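Local coordinates for protein multisubunit Na+/H+ antiporter, G subunit (Anoxybacillus flavithermus, PDB 6Z16) that is a membrane subunit of the Mrp antiporter complex and probably contributes to exchange of sodium ions for protons, at residues L16-A21 with C54-G58; L23-S27 with S47-I52. All blocks are in the same frame, centred on the assembly; numbering follows the deposited sequence.

Interaction 1 of 2, residues L16-A21 with C54-G58; sequences LILLGA and CILLG
Residues 16-21 and 54-58 are helical throughout and lie on helices 11-33 and 37-66. The two segments run antiparallel, at 161° between their N-to-C directions, and the signed crossing angle is -161°. The segment axes come within 7.6 Å, close enough for backbone to meet backbone. The CA register pairs Leu16 with Gly58 at 5.4 Å, Ile17 with Ile55 at 4.8 Å and Gly20 with Cys54 at 4.8 Å.

Leu16 points toward the second helix in an m,t rotamer. Its CB lies 4.2 Å from Gly58 CA, and its carbonyl O is 3.8 Å from Cys54 O. Ile17 points sideways, also m,t. Its CG1 is 4.2 Å from Gly58 CA, and its O is 4.1 Å from Ile55 CG1. Ile17 also packs on Met50 of a neighbouring subunit. Leu19 reaches along the edge, with CD1 4.3 Å from Cys54 SG. At Gly20 the backbone itself is the surface: CA is 3.8 Å from Cys54 CB, and Gly20 C is 3.7 Å from Ile55 CD1. A CB on Gly20 would clash with Ile55 CG1, and one on Gly58 with Ile17 CG1. Ile55 is m,t, and its CD1 ends 3.9 Å from Ala21 N.

Small residues where the helices come close, Gly20 against Cys54 and Gly58 against Leu16 and Ile17, are characteristic of tight transmembrane helix packing. Cys54 and Gly58 form a small-xxx-small pair. Segment 54-58 lies in a predicted membrane span. No hydrogen bond joins the segments, so the contact relies on van der Waals fit between apolar side chains and backbone at the two glycines.

Interaction 2 of 2, residues L23-S27 with S47-I52; sequences LTLLS and STTLGI
This is a close antiparallel helix pair built on small residues, with the small-xxx-small pair Ser47 and Gly51 on one side and Ser27 on the other. Such pairs are seen in membrane helix packing, and 47-52 lies in a predicted transmembrane span. Residues 23-27 of helix 11-33 and 47-52 of helix 37-66 are helical throughout. The segment axes approach to 7.9 Å, with 162° between the N-to-C directions and a signed crossing angle of -162°. CA atoms pair as Leu23 with Gly51 (5.2 Å), Thr24 with Thr48 (4.9 Å) and Ser27 with Ser47 (5.2 Å).

Apolar packing is led by Leu23, which is t,p and points toward the partner. Its CD2 is 3.8 Å from Leu50 CG, also t,p, and 4.0 Å from Gly51 N. A CB on Gly51 would clash with Thr24 OG1.

Thr24 is in the m rotamer, and its OG1 hydrogen bonds back to Gly20 O in its own helix while lying 3.9 Å from Gly51 CA. Two other subunits pack nearby: Asn72 of one on Leu23, Ser47 and Leu50, and Leu10 of another on Thr24.

Polar groups also fill the tight space. The methyl Thr24 CG2 rests 3.7 Å from the hydroxyl oxygen Thr48 OG1. Ser27 OG is 3.6 Å from Thr48 CB. Ser47, in the t rotamer, points toward the first helix and places OG 2.7 Å from Leu23 O.

How the interactions relate
Interactions 1 and 2 are successive parts of one interface between helices 11-33 and 37-66, with interaction 2 nested inside the loop closed by interaction 1. Their centres are 9 Å apart, and Ile55 CD1 touches Thr24 OG1 at 4.1 Å. Both are largely buried, but interaction 2 lies nearer the centre of the chain, while interaction 1 has an exposed leucine, Leu19, at its edge. Small residues recur every seven positions: Gly20 and Ser27, Ser47 and Cys54, Gly51 and Gly58. The chemistry shifts along the interface. In interaction 1 the side chains are hydrocarbon apart from the Cys54 thiol, and they pack largely on backbone, whereas interaction 2 places serine and threonine hydroxyls between the helices.

Interaction 1 of 2, residues L16-A21 with C54-G58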
loop_
_atom_site.group_PDB
_atom_site.type_symbol
_atom_site.label_atom_id
_atom_site.label_comp_id
_atom_site.label_asym_id
_atom_site.label_seq_id
_atom_site.Cartn_x
_atom_site.Cartn_y
_atom_site.Cartn_z
ATOM N N LEU G 16 -4.809 -35.490 -4.576
ATOM C CA LEU G 16 -3.707 -34.707 -5.138
ATOM C C LEU G 16 -2.357 -35.368 -4.896
ATOM O O LEU G 16 -1.523 -35.437 -5.811
ATOM C CB LEU G 16 -3.703 -33.294 -4.556
ATOM C CG LEU G 16 -4.670 -32.275 -5.139
ATOM C CD1 LEU G 16 -4.681 -31.039 -4.275
ATOM C CD2 LEU G 16 -4.233 -31.936 -6.556
ATOM N N ILE G 17 -2.134 -35.863 -3.673
ATOM C CA ILE G 17 -0.870 -36.518 -3.335
ATOM C C ILE G 17 -0.678 -37.781 -4.167
ATOM O O ILE G 17 0.383 -37.992 -4.777
ATOM C CB ILE G 17 -0.820 -36.816 -1.827
ATOM C CG1 ILE G 17 -0.776 -35.513 -1.035
ATOM C CG2 ILE G 17 0.376 -37.673 -1.488
ATOM C CD1 ILE G 17 -1.081 -35.684 0.424
ATOM N N LEU G 18 -1.722 -38.612 -4.253
ATOM C CA LEU G 18 -1.601 -39.850 -5.013
ATOM C C LEU G 18 -1.523 -39.604 -6.515
ATOM O O LEU G 18 -0.810 -40.332 -7.210
ATOM C CB LEU G 18 -2.753 -40.794 -4.681
ATOM C CG LEU G 18 -2.571 -41.757 -3.500
ATOM C CD1 LEU G 18 -2.595 -41.084 -2.135
ATOM C CD2 LEU G 18 -3.625 -42.845 -3.568
ATOM N N LEU G 19 -2.207 -38.575 -7.028
ATOM C CA LEU G 19 -2.134 -38.283 -8.454
ATOM C C LEU G 19 -0.754 -37.763 -8.831
ATOM O O LEU G 19 -0.214 -38.140 -9.880
ATOM C CB LEU G 19 -3.231 -37.283 -8.834
ATOM C CG LEU G 19 -3.666 -37.046 -10.293
ATOM C CD1 LEU G 19 -2.761 -36.114 -11.105
ATOM C CD2 LEU G 19 -3.833 -38.380 -11.008
ATOM N N GLY G 20 -0.155 -36.929 -7.975
ATOM C CA GLY G 20 1.204 -36.475 -8.228
ATOM C C GLY G 20 2.221 -37.600 -8.170
ATOM O O GLY G 20 3.134 -37.663 -9.002
ATOM N N ALA G 21 2.043 -38.532 -7.224
ATOM C CA ALA G 21 2.942 -39.681 -7.128
ATOM C C ALA G 21 2.847 -40.583 -8.361
ATOM O O ALA G 21 3.872 -40.945 -8.960
ATOM C CB ALA G 21 2.638 -40.467 -5.854
ATOM N N CYS G 54 1.532 -31.154 -8.247
ATOM C CA CYS G 54 0.381 -31.742 -7.567
ATOM C C CYS G 54 0.735 -32.196 -6.152
ATOM O O CYS G 54 -0.060 -32.004 -5.221
ATOM C CB CYS G 54 -0.175 -32.905 -8.384
ATOM S SG CYS G 54 -0.973 -32.427 -9.934
ATOM N N ILE G 55 1.936 -32.758 -5.967
ATOM C CA ILE G 55 2.374 -33.170 -4.630
ATOM C C ILE G 55 2.545 -31.960 -3.713
ATOM O O ILE G 55 2.117 -31.978 -2.547
ATOM C CB ILE G 55 3.670 -34.000 -4.725
ATOM C CG1 ILE G 55 3.415 -35.313 -5.453
ATOM C CG2 ILE G 55 4.227 -34.317 -3.355
ATOM C CD1 ILE G 55 4.680 -36.024 -5.858
ATOM N N LEU G 56 3.137 -30.876 -4.230
ATOM C CA LEU G 56 3.360 -29.695 -3.402
ATOM C C LEU G 56 2.059 -28.966 -3.089
ATOM O O LEU G 56 1.909 -28.419 -1.993
ATOM C CB LEU G 56 4.350 -28.750 -4.076
ATOM C CG LEU G 56 5.790 -29.238 -4.200
ATOM C CD1 LEU G 56 6.628 -28.238 -4.970
ATOM C CD2 LEU G 56 6.377 -29.512 -2.838
ATOM N N LEU G 57 1.106 -28.952 -4.033
ATOM C CA LEU G 57 -0.224 -28.421 -3.742
ATOM C C LEU G 57 -0.930 -29.236 -2.670
ATOM O O LEU G 57 -1.609 -28.670 -1.807
ATOM C CB LEU G 57 -1.077 -28.380 -5.009
ATOM C CG LEU G 57 -0.873 -27.279 -6.045
ATOM C CD1 LEU G 57 -1.665 -27.598 -7.292
ATOM C CD2 LEU G 57 -1.328 -25.955 -5.469
ATOM N N GLY G 58 -0.768 -30.562 -2.699
ATOM C CA GLY G 58 -1.360 -31.387 -1.656
ATOM C C GLY G 58 -0.768 -31.123 -0.284
ATOM O O GLY G 58 -1.498 -31.029 0.708
#

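Interaction 2 of 2, residues L23-S27 with S47-I52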
loop_
_atom_site.group_PDB
_atom_site.type_symbol
_atom_site.label_atom_id
_atom_site.label_comp_id
_atom_site.label_asym_id
_atom_site.label_seq_id
_atom_site.Cartn_x
_atom_site.Cartn_y
_atom_site.Cartn_z
ATOM N N LEU G 23 1.737 -39.824 -11.294
ATOM C CA LEU G 23 2.180 -39.125 -12.489
ATOM C C LEU G 23 3.704 -39.021 -12.542
ATOM O O LEU G 23 4.295 -39.049 -13.632
ATOM C CB LEU G 23 1.494 -37.767 -12.508
ATOM C CG LEU G 23 1.423 -36.894 -13.738
ATOM C CD1 LEU G 23 0.768 -37.676 -14.840
ATOM C CD2 LEU G 23 0.550 -35.730 -13.348
ATOM N N THR G 24 4.361 -38.979 -11.376
ATOM C CA THR G 24 5.821 -39.064 -11.349
ATOM C C THR G 24 6.308 -40.452 -11.768
ATOM O O THR G 24 7.304 -40.578 -12.496
ATOM C CB THR G 24 6.327 -38.712 -9.952
ATOM O OG1 THR G 24 5.772 -37.454 -9.560
ATOM C CG2 THR G 24 7.833 -38.579 -9.947
ATOM N N LEU G 25 5.610 -41.506 -11.329
ATOM C CA LEU G 25 5.958 -42.859 -11.770
ATOM C C LEU G 25 5.729 -43.043 -13.264
ATOM O O LEU G 25 6.469 -43.786 -13.924
ATOM C CB LEU G 25 5.152 -43.893 -10.994
ATOM C CG LEU G 25 5.425 -45.380 -11.218
ATOM C CD1 LEU G 25 6.848 -45.734 -10.834
ATOM C CD2 LEU G 25 4.439 -46.210 -10.421
ATOM N N LEU G 26 4.718 -42.371 -13.808
ATOM C CA LEU G 26 4.509 -42.359 -15.250
ATOM C C LEU G 26 5.652 -41.658 -15.972
ATOM O O LEU G 26 6.070 -42.094 -17.052
ATOM C CB LEU G 26 3.180 -41.689 -15.566
ATOM C CG LEU G 26 2.801 -41.525 -17.030
ATOM C CD1 LEU G 26 2.646 -42.868 -17.720
ATOM C CD2 LEU G 26 1.529 -40.738 -17.069
ATOM N N SER G 27 6.176 -40.580 -15.379
ATOM C CA SER G 27 7.376 -39.943 -15.921
ATOM C C SER G 27 8.568 -40.893 -15.911
ATOM O O SER G 27 9.376 -40.900 -16.845
ATOM C CB SER G 27 7.708 -38.683 -15.127
ATOM O OG SER G 27 8.911 -38.102 -15.587
ATOM N N SER G 47 5.672 -34.513 -17.446
ATOM C CA SER G 47 4.996 -35.343 -16.464
ATOM C C SER G 47 5.551 -35.152 -15.061
ATOM O O SER G 47 4.765 -35.053 -14.112
ATOM C CB SER G 47 5.063 -36.808 -16.871
ATOM O OG SER G 47 4.399 -37.606 -15.908
ATOM N N THR G 48 6.879 -35.069 -14.880
ATOM C CA THR G 48 7.334 -34.879 -13.511
ATOM C C THR G 48 7.144 -33.440 -13.048
ATOM O O THR G 48 7.002 -33.235 -11.839
ATOM C CB THR G 48 8.793 -35.330 -13.308
ATOM O OG1 THR G 48 8.965 -35.701 -11.937
ATOM C CG2 THR G 48 9.796 -34.213 -13.564
ATOM N N THR G 49 7.031 -32.466 -13.973
ATOM C CA THR G 49 6.679 -31.107 -13.574
ATOM C C THR G 49 5.272 -31.050 -12.979
ATOM O O THR G 49 5.073 -30.537 -11.864
ATOM C CB THR G 49 6.805 -30.176 -14.779
ATOM O OG1 THR G 49 8.152 -30.203 -15.265
ATOM C CG2 THR G 49 6.454 -28.765 -14.406
ATOM N N LEU G 50 4.286 -31.617 -13.690
ATOM C CA LEU G 50 2.932 -31.595 -13.139
ATOM C C LEU G 50 2.795 -32.505 -11.918
ATOM O O LEU G 50 2.051 -32.167 -10.986
ATOM C CB LEU G 50 1.905 -31.951 -14.212
ATOM C CG LEU G 50 0.434 -31.937 -13.775
ATOM C CD1 LEU G 50 0.047 -30.578 -13.223
ATOM C CD2 LEU G 50 -0.486 -32.320 -14.905
ATOM N N GLY G 51 3.552 -33.607 -11.862
ATOM C CA GLY G 51 3.499 -34.470 -10.693
ATOM C C GLY G 51 4.013 -33.800 -9.432
ATOM O O GLY G 51 3.374 -33.873 -8.375
ATOM N N ILE G 52 5.147 -33.099 -9.534
ATOM C CA ILE G 52 5.686 -32.444 -8.348
ATOM C C ILE G 52 4.827 -31.249 -7.940
ATOM O O ILE G 52 4.672 -30.983 -6.740
ATOM C CB ILE G 52 7.171 -32.073 -8.556
ATOM C CG1 ILE G 52 7.798 -31.602 -7.254
ATOM C CG2 ILE G 52 7.347 -30.980 -9.551
ATOM C CD1 ILE G 52 7.751 -32.615 -6.212
#